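Local coordinates for putative periplasmic protein (Bacteroides eggerthii, PDB 4HBR) that is of unknown function, a putative periplasmic protein of the PF11396 (DUF2874) family built round an antiparallel beta sheet, at residues A50-V53 and M54-T57. Numbering follows the deposited sequence.
Sequences AEWV and MKQT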
loop_
_atom_site.group_PDB
_atom_site.type_symbol
_atom_site.label_atom_id
_atom_site.label_comp_id
_atom_site.label_asym_id
_atom_site.label_seq_id
_atom_site.Cartn_x
_atom_site.Cartn_y
_atom_site.Cartn_z
ATOM N N ALA A 50 -11.114 10.416 -13.436
ATOM C CA ALA A 50 -9.708 10.812 -13.254
ATOM C C ALA A 50 -9.407 11.481 -11.889
ATOM O O ALA A 50 -8.488 12.299 -11.790
ATOM C CB ALA A 50 -9.240 11.714 -14.399
ATOM N N GLU A 51 -10.129 11.089 -10.837
ATOM C CA GLU A 51 -9.881 11.588 -9.483
ATOM C C GLU A 51 -9.046 10.544 -8.744
ATOM O O GLU A 51 -9.467 9.387 -8.668
ATOM C CB GLU A 51 -11.203 11.868 -8.725
ATOM C CG GLU A 51 -12.193 12.782 -9.432
ATOM C CD GLU A 51 -13.677 12.474 -9.257
ATOM O OE1 GLU A 51 -14.041 11.313 -8.953
ATOM O OE2 GLU A 51 -14.487 13.404 -9.479
ATOM N N TRP A 52 -7.866 10.917 -8.235
ATOM C CA TRP A 52 -7.043 9.955 -7.494
ATOM C C TRP A 52 -7.666 9.781 -6.091
ATOM O O TRP A 52 -8.140 10.760 -5.507
ATOM C CB TRP A 52 -5.543 10.346 -7.464
ATOM C CG TRP A 52 -5.164 11.360 -6.420
ATOM C CD1 TRP A 52 -5.176 12.727 -6.551
ATOM C CD2 TRP A 52 -4.652 11.087 -5.098
ATOM N NE1 TRP A 52 -4.711 13.324 -5.394
ATOM C CE2 TRP A 52 -4.379 12.339 -4.487
ATOM C CE3 TRP A 52 -4.372 9.905 -4.378
ATOM C CZ2 TRP A 52 -3.861 12.437 -3.190
ATOM C CZ3 TRP A 52 -3.856 10.011 -3.090
ATOM C CH2 TRP A 52 -3.608 11.262 -2.513
ATOM N N VAL A 53 -7.736 8.533 -5.601
ATOM C CA VAL A 53 -8.389 8.216 -4.326
ATOM C C VAL A 53 -7.433 7.520 -3.347
ATOM O O VAL A 53 -7.721 7.458 -2.154
ATOM C CB VAL A 53 -9.690 7.383 -4.531
ATOM C CG1 VAL A 53 -10.775 8.209 -5.234
ATOM C CG2 VAL A 53 -9.422 6.088 -5.291
HETATM N N MSE A 54 -6.333 6.966 -3.847
HETATM C CA MSE A 54 -5.366 6.282 -3.007
HETATM C C MSE A 54 -4.015 6.173 -3.697
HETATM O O MSE A 54 -3.938 5.982 -4.908
HETATM C CB MSE A 54 -5.874 4.878 -2.601
HETATM C CG MSE A 54 -4.893 4.105 -1.700
HETATM SE SE MSE A 54 -5.644 2.558 -0.830
HETATM C CE MSE A 54 -6.111 1.447 -2.286
ATOM N N LYS A 55 -2.956 6.266 -2.894
ATOM C CA LYS A 55 -1.561 6.079 -3.287
ATOM C C LYS A 55 -0.956 5.042 -2.360
ATOM O O LYS A 55 -1.265 5.051 -1.161
ATOM C CB LYS A 55 -0.757 7.381 -3.150
ATOM C CG LYS A 55 -0.988 8.456 -4.159
ATOM C CD LYS A 55 -0.195 9.691 -3.733
ATOM C CE LYS A 55 -0.499 10.902 -4.591
ATOM N NZ LYS A 55 0.172 12.136 -4.075
ATOM N N GLN A 56 -0.067 4.187 -2.885
ATOM C CA GLN A 56 0.672 3.214 -2.082
ATOM C C GLN A 56 2.127 3.217 -2.501
ATOM O O GLN A 56 2.423 3.218 -3.701
ATOM C CB GLN A 56 0.072 1.808 -2.180
ATOM C CG GLN A 56 -1.241 1.671 -1.417
ATOM C CD GLN A 56 -1.798 0.286 -1.427
ATOM O OE1 GLN A 56 -1.171 -0.678 -1.889
ATOM N NE2 GLN A 56 -3.020 0.171 -0.954
ATOM N N THR A 57 3.040 3.278 -1.505
ATOM C CA THR A 57 4.504 3.268 -1.678
ATOM C C THR A 57 5.039 2.061 -0.920
ATOM O O THR A 57 4.893 2.012 0.306
ATOM C CB THR A 57 5.113 4.603 -1.180
ATOM O OG1 THR A 57 4.578 5.670 -1.954
ATOM C CG2 THR A 57 6.630 4.647 -1.247
#
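Lys55 lays its aliphatic chain over one face of the Trp52 indole, three residues back on the same strand. The first contact is low on the lysine, where CG sits 3.4 Å from Trp52 CZ3; CD follows at 3.7 Å from the same ring atom. Lys55 CE then stands 3.7 Å from the centroid of the six-membered ring, almost straight above it in a CH-pi contact. NZ travels further across the benzene half, toward the CZ2 side, and makes a cation-pi interaction at 4.4 Å from that centroid, 22° off the normal. Two torsion choices bring this about. The Trp52 chi1 of 82° holds CG between its own N and carbonyl carbon, swinging the indole forward along the strand, where CE3 comes 3.6 Å from the backbone N of Met54. Beyond CG the lysine is fully extended, which carries its methylenes across the ring in sequence.

Residues three apart would normally lie on opposite faces of a strand. Here Val53, with a psi of -18°, makes a classic beta bulge: both Val53 and Met54 hydrogen-bond through their backbones to Trp45 on strand 40-46. Their side chains consequently share one face, Met54 (selenomethionine in the crystal) packing on Trp45 and Val89, while Trp52 and Lys55 share the other. On that other face Met15 of helix 6-15 touches Trp52, and Tyr16 touches Lys55. Most of the lysine contact is methylene against ring carbon, so dispersion and burial of hydrocarbon probably supply much of the attraction, with the ammonium adding a modest electrostatic pull toward the pi cloud.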